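Local coordinates for DUF3863 domain-containing protein (PDB 3LM3) that is of unknown function but may be a glycoside hydrolase or a deacetylase acting on carbohydrates, at residues H395-P400 against K404-W409; D155-L160 against A169-W174. All coordinates share one frame; numbering follows the deposited sequence. Where two conformers were deposited one is given.

Overall arrangement
The two contacts follow one another along the chain. Contact 2 lies within a beta-alpha-beta unit, where helix 154-163 packs on strand 168-172, and contact 1 is a fold-back of the long loop between strand 383-389 and helix 434-443. Their centres are 15 Å apart and their nearest atoms about 5 Å apart, so they do not touch. What connects them is the start of helix 154-163: E396 of contact 1 accepts a hydrogen bond from A154 N, and W409 rests on S153, whose backbone N donates to N156 of contact 2. The C-terminal loop is thereby fastened to the start of the helix that packs on strand 168-172.

Contact 1. Residues H395-P400 against K404-W409; sequences HEPADP and KPAKDW
E396, whose side chain lies against W409, has its OE2 gripped by two backbone nitrogens, A154 N and F199 N, while its OE1 makes a salt bridge with R120. Held this way, the carboxylate sits at the edge of the indole, CD 3.6 Å from W409 CZ3, its plane turned 64° from the ring. P397 covers a face: its CD stands 3.6 Å from the centroid of the six-membered ring, close to the ring normal, in a CH-pi contact. With CG beside the backbone N (chi1 -69°), W409 brings its NE1 back to A406 O at 2.7 Å; the acceptor lies in the indole plane, but the donor stands 44° out of the carbonyl plane. The two segments run nearly antiparallel in a proline-rich fold-back of irregular loop, with no direct hydrogen bond between them. A leucine in place of W409 would probably leave P397 without its aromatic face and A406 O without the indole N-H. Further along, P397 CB meets A406 CB at 3.6 Å, and P400 CB lies 3.4 Å from K404 O. Water 1 closes the far end, donating to D399 O at 2.7 Å and accepting from K404 NZ, which also bonds S401 OG.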
loop_
_atom_site.group_PDB
_atom_site.type_symbol
_atom_site.label_atom_id
_atom_site.label_comp_id
_atom_site.label_asym_id
_atom_site.label_seq_id
_atom_site.Cartn_x
_atom_site.Cartn_y
_atom_site.Cartn_z
ATOM N N HIS A 395 16.241 -4.510 12.987
ATOM C CA HIS A 395 17.126 -3.368 12.708
ATOM C C HIS A 395 16.905 -2.846 11.305
ATOM O O HIS A 395 16.879 -3.677 10.379
ATOM C CB HIS A 395 18.597 -3.813 12.764
ATOM C CG HIS A 395 18.974 -4.480 14.042
ATOM N ND1 HIS A 395 18.957 -5.853 14.205
ATOM C CD2 HIS A 395 19.352 -3.961 15.228
ATOM C CE1 HIS A 395 19.311 -6.143 15.442
ATOM N NE2 HIS A 395 19.560 -5.017 16.081
ATOM N N GLU A 396 16.869 -1.535 11.109
ATOM C CA GLU A 396 16.834 -0.950 9.791
ATOM C C GLU A 396 18.240 -0.579 9.347
ATOM O O GLU A 396 19.155 -0.468 10.181
ATOM C CB GLU A 396 15.952 0.318 9.810
ATOM C CG GLU A 396 14.480 0.117 10.095
ATOM C CD GLU A 396 13.759 1.425 10.303
ATOM O OE1 GLU A 396 14.411 2.484 10.538
ATOM O OE2 GLU A 396 12.520 1.416 10.146
ATOM N N PRO A 397 18.402 -0.333 8.045
ATOM C CA PRO A 397 19.708 0.188 7.581
ATOM C C PRO A 397 20.120 1.484 8.254
ATOM O O PRO A 397 19.282 2.321 8.573
ATOM C CB PRO A 397 19.487 0.375 6.079
ATOM C CG PRO A 397 18.378 -0.524 5.754
ATOM C CD PRO A 397 17.474 -0.559 6.925
ATOM N N ALA A 398 21.427 1.651 8.463
ATOM C CA ALA A 398 21.977 2.881 8.918
ATOM C C ALA A 398 21.674 3.965 7.885
ATOM O O ALA A 398 21.390 3.670 6.699
ATOM C CB ALA A 398 23.493 2.718 9.106
ATOM N N ASP A 399 21.647 5.200 8.360
ATOM C CA ASP A 399 21.275 6.330 7.487
ATOM C C ASP A 399 22.002 6.271 6.133
ATOM O O ASP A 399 23.237 6.270 6.076
ATOM C CB ASP A 399 21.652 7.662 8.128
ATOM C CG ASP A 399 20.522 8.343 8.846
ATOM O OD1 ASP A 399 19.347 7.985 8.677
ATOM O OD2 ASP A 399 20.839 9.307 9.580
ATOM N N PRO A 400 21.250 6.235 5.045
ATOM C CA PRO A 400 21.818 6.340 3.734
ATOM C C PRO A 400 21.977 7.801 3.305
ATOM O O PRO A 400 21.719 8.726 4.072
ATOM C CB PRO A 400 20.777 5.685 2.871
ATOM C CG PRO A 400 19.499 6.068 3.525
ATOM C CD PRO A 400 19.778 6.084 4.978
ATOM N N LYS A 404 24.972 6.754 -1.570
ATOM C CA LYS A 404 25.089 5.412 -0.951
ATOM C C LYS A 404 23.714 4.978 -0.424
ATOM O O LYS A 404 23.424 5.002 0.779
ATOM C CB LYS A 404 26.151 5.354 0.131
ATOM C CG LYS A 404 26.162 6.454 1.111
ATOM C CD LYS A 404 27.597 6.770 1.513
ATOM C CE LYS A 404 27.729 7.578 2.793
ATOM N NZ LYS A 404 26.522 8.320 3.201
ATOM N N PRO A 405 22.856 4.622 -1.354
ATOM C CA PRO A 405 21.539 4.204 -0.939
ATOM C C PRO A 405 21.529 2.882 -0.182
ATOM O O PRO A 405 22.465 2.061 -0.277
ATOM C CB PRO A 405 20.771 4.059 -2.254
ATOM C CG PRO A 405 21.771 4.025 -3.309
ATOM C CD PRO A 405 23.033 4.584 -2.813
ATOM N N ALA A 406 20.459 2.707 0.587
ATOM C CA ALA A 406 20.142 1.430 1.228
ATOM C C ALA A 406 18.806 0.970 0.635
ATOM O O ALA A 406 17.739 1.482 0.979
ATOM C CB ALA A 406 20.057 1.594 2.738
ATOM N N LYS A 407 18.863 0.037 -0.312
ATOM C CA LYS A 407 17.662 -0.341 -1.073
ATOM C C LYS A 407 16.870 -1.473 -0.428
ATOM O O LYS A 407 15.693 -1.610 -0.731
ATOM C CB LYS A 407 18.027 -0.702 -2.513
ATOM C CG LYS A 407 18.615 0.473 -3.281
ATOM C CD LYS A 407 18.681 0.164 -4.767
ATOM C CE LYS A 407 19.347 1.281 -5.539
ATOM N NZ LYS A 407 18.839 1.319 -6.943
ATOM N N ASP A 408 17.471 -2.215 0.483
ATOM C CA ASP A 408 16.845 -3.413 1.062
ATOM C C ASP A 408 16.496 -3.204 2.520
ATOM O O ASP A 408 17.332 -3.260 3.408
ATOM C CB ASP A 408 17.747 -4.642 0.893
ATOM C CG ASP A 408 17.077 -5.949 1.361
ATOM O OD1 ASP A 408 15.898 -5.925 1.792
ATOM O OD2 ASP A 408 17.746 -7.011 1.280
ATOM N N TRP A 409 15.208 -2.907 2.730
ATOM C CA TRP A 409 14.647 -2.702 4.067
ATOM C C TRP A 409 13.759 -3.863 4.520
ATOM O O TRP A 409 13.013 -3.731 5.487
ATOM C CB TRP A 409 13.855 -1.389 4.102
ATOM C CG TRP A 409 14.728 -0.179 3.988
ATOM C CD1 TRP A 409 15.531 0.149 2.943
ATOM C CD2 TRP A 409 14.883 0.871 4.955
ATOM N NE1 TRP A 409 16.191 1.317 3.205
ATOM C CE2 TRP A 409 15.819 1.777 4.437
ATOM C CE3 TRP A 409 14.357 1.113 6.227
ATOM C CZ2 TRP A 409 16.232 2.904 5.140
ATOM C CZ3 TRP A 409 14.728 2.253 6.900
ATOM C CH2 TRP A 409 15.684 3.117 6.372
HETATM O O HOH W 1 25.364 5.788 4.521
#

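Contact 2. Residues D155-L160 against A169-W174; sequences DNLRYL and AHAVIW
On the helix that sets L157 and L160 against A169 and A171, the flat group is the guanidinium of R158: CB of Y159 lies 3.8 Å above one face, over its centre, and the carboxylate of D155 meets it at the edge. In one of the conformers modelled for both residues, NE and NH2 of R158 converge side-on on D155 OD1, NH2 at 3.0 Å, both from the same face of the carboxylate. This pair is on the part of the helix turned from the strand, and D155 OD2 also accepts from N124 of helix 120-138.

The strand side is built from methyl groups alone. L157 carries it: its CB is directed toward the strand, and with CG beside the backbone N (chi1 -55°) CD2 touches both alanine methyls, 3.7 Å from A169 CB and 3.8 Å from A171 CB. CD1 of the same leucine also approaches A171 CB, at 4.1 Å. One turn later L160 adds a looser touch through one modelled conformer, CD1 to A169 CB.

Helix and strand run nearly antiparallel, 166° between their directions, with axes 10.6 Å apart. This is the return leg of a beta-alpha-beta crossover, in which helix 154-163 links the parallel neighbours 146-148 and 168-172; H170, between the two alanines, points its CB away from the helix, and its ND1 donates to L215 O on the next strand.

Since all the touching residues are buried and no hydrogen bond crosses from helix to strand, the two are held together here by apolar contact, with the small alanine methyls receiving the leucine branches and the ion pair kept off the interface.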
loop_
_atom_site.group_PDB
_atom_site.type_symbol
_atom_site.label_atom_id
_atom_site.label_comp_id
_atom_site.label_asym_id
_atom_site.label_seq_id
_atom_site.Cartn_x
_atom_site.Cartn_y
_atom_site.Cartn_z
ATOM N N ASP A 155 11.740 5.989 12.298
ATOM C CA ASP A 155 11.958 7.316 12.845
ATOM C C ASP A 155 11.101 8.382 12.163
ATOM O O ASP A 155 10.642 9.352 12.792
ATOM C CB ASP A 155 13.430 7.713 12.750
ATOM C CG ASP A 155 13.694 9.037 13.380
ATOM O OD1 ASP A 155 13.657 9.088 14.616
ATOM O OD2 ASP A 155 13.898 10.024 12.650
ATOM N N ASN A 156 10.860 8.219 10.863
ATOM C CA ASN A 156 10.012 9.155 10.140
ATOM C C ASN A 156 8.562 9.090 10.676
ATOM O O ASN A 156 7.856 10.092 10.758
ATOM C CB ASN A 156 9.984 8.855 8.643
ATOM C CG ASN A 156 11.324 8.914 7.942
ATOM O OD1 ASN A 156 11.499 8.203 6.939
ATOM N ND2 ASN A 156 12.238 9.767 8.384
ATOM N N LEU A 157 8.112 7.881 10.988
ATOM C CA LEU A 157 6.754 7.696 11.511
ATOM C C LEU A 157 6.599 8.248 12.923
ATOM O O LEU A 157 5.597 8.892 13.253
ATOM C CB LEU A 157 6.393 6.216 11.408
ATOM C CG LEU A 157 6.534 5.638 10.003
ATOM C CD1 LEU A 157 6.242 4.144 9.984
ATOM C CD2 LEU A 157 5.622 6.376 9.052
ATOM N N ARG A 158 7.597 8.002 13.770
ATOM C CA ARG A 158 7.724 8.612 15.095
ATOM C C ARG A 158 7.623 10.128 14.997
ATOM O O ARG A 158 6.907 10.795 15.741
ATOM C CB ARG A 158 9.107 8.219 15.637
ATOM C CG ARG A 158 9.519 8.786 16.962
ATOM C CD ARG A 158 10.085 10.198 16.874
ATOM N NE ARG A 158 11.238 10.467 15.971
ATOM C CZ ARG A 158 11.724 11.701 15.837
ATOM N NH1 ARG A 158 11.110 12.701 16.480
ATOM N NH2 ARG A 158 12.782 11.966 15.058
ATOM N N TYR A 159 8.408 10.681 14.083
ATOM C CA TYR A 159 8.439 12.120 13.898
ATOM C C TYR A 159 7.064 12.674 13.489
ATOM O O TYR A 159 6.603 13.695 13.999
ATOM C CB TYR A 159 9.505 12.470 12.845
ATOM C CG TYR A 159 9.630 13.927 12.506
ATOM C CD1 TYR A 159 8.881 14.494 11.474
ATOM C CD2 TYR A 159 10.519 14.729 13.209
ATOM C CE1 TYR A 159 9.009 15.839 11.161
ATOM C CE2 TYR A 159 10.667 16.055 12.897
ATOM C CZ TYR A 159 9.908 16.617 11.883
ATOM O OH TYR A 159 10.099 17.969 11.577
ATOM N N LEU A 160 6.417 12.017 12.541
ATOM C CA LEU A 160 5.082 12.455 12.115
ATOM C C LEU A 160 4.135 12.476 13.286
ATOM O O LEU A 160 3.445 13.477 13.503
ATOM C CB LEU A 160 4.500 11.545 11.033
ATOM C CG LEU A 160 5.121 11.742 9.670
ATOM C CD1 LEU A 160 4.554 10.725 8.650
ATOM C CD2 LEU A 160 4.975 13.178 9.170
ATOM N N ALA A 169 0.282 6.974 7.986
ATOM C CA ALA A 169 1.129 7.121 6.828
ATOM C C ALA A 169 1.044 5.884 5.955
ATOM O O ALA A 169 1.001 4.758 6.460
ATOM C CB ALA A 169 2.607 7.387 7.190
ATOM N N HIS A 170 1.067 6.082 4.634
ATOM C CA HIS A 170 1.382 4.987 3.732
ATOM C C HIS A 170 2.886 4.816 3.811
ATOM O O HIS A 170 3.638 5.652 3.305
ATOM C CB HIS A 170 0.908 5.260 2.306
ATOM C CG HIS A 170 1.629 4.476 1.266
ATOM N ND1 HIS A 170 1.773 3.103 1.311
ATOM C CD2 HIS A 170 2.301 4.893 0.169
ATOM C CE1 HIS A 170 2.517 2.728 0.277
ATOM N NE2 HIS A 170 2.850 3.791 -0.429
ATOM N N ALA A 171 3.319 3.759 4.507
ATOM C CA ALA A 171 4.724 3.414 4.701
ATOM C C ALA A 171 4.916 1.890 4.653
ATOM O O ALA A 171 5.807 1.322 5.318
ATOM C CB ALA A 171 5.254 4.044 6.012
ATOM N N VAL A 172 4.045 1.209 3.925
ATOM C CA VAL A 172 4.103 -0.267 3.667
ATOM C C VAL A 172 3.981 -0.329 2.147
ATOM O O VAL A 172 3.023 0.127 1.641
ATOM C CB VAL A 172 2.893 -1.068 4.342
ATOM C CG1 VAL A 172 2.749 -2.534 3.784
ATOM C CG2 VAL A 172 2.918 -1.034 5.845
ATOM N N ILE A 173 4.985 -0.842 1.407
ATOM C CA ILE A 173 4.762 -1.248 -0.019
ATOM C C ILE A 173 4.775 -2.749 0.075
ATOM O O ILE A 173 5.799 -3.429 -0.088
ATOM C CB ILE A 173 5.737 -0.684 -1.117
ATOM C CG1 ILE A 173 5.703 0.857 -1.143
ATOM C CG2 ILE A 173 5.240 -1.091 -2.486
ATOM C CD1 ILE A 173 6.385 1.537 -2.392
ATOM N N TRP A 174 3.611 -3.292 0.431
ATOM C CA TRP A 174 3.540 -4.652 0.935
ATOM C C TRP A 174 4.118 -5.648 -0.050
ATOM O O TRP A 174 3.735 -5.681 -1.236
ATOM C CB TRP A 174 2.097 -5.081 1.290
ATOM C CG TRP A 174 2.141 -6.401 1.977
ATOM C CD1 TRP A 174 2.545 -6.634 3.262
ATOM C CD2 TRP A 174 1.908 -7.684 1.395
ATOM N NE1 TRP A 174 2.552 -7.978 3.523
ATOM C CE2 TRP A 174 2.173 -8.647 2.384
ATOM C CE3 TRP A 174 1.501 -8.121 0.125
ATOM C CZ2 TRP A 174 2.053 -10.005 2.139
ATOM C CZ3 TRP A 174 1.386 -9.482 -0.100
ATOM C CH2 TRP A 174 1.653 -10.403 0.896
#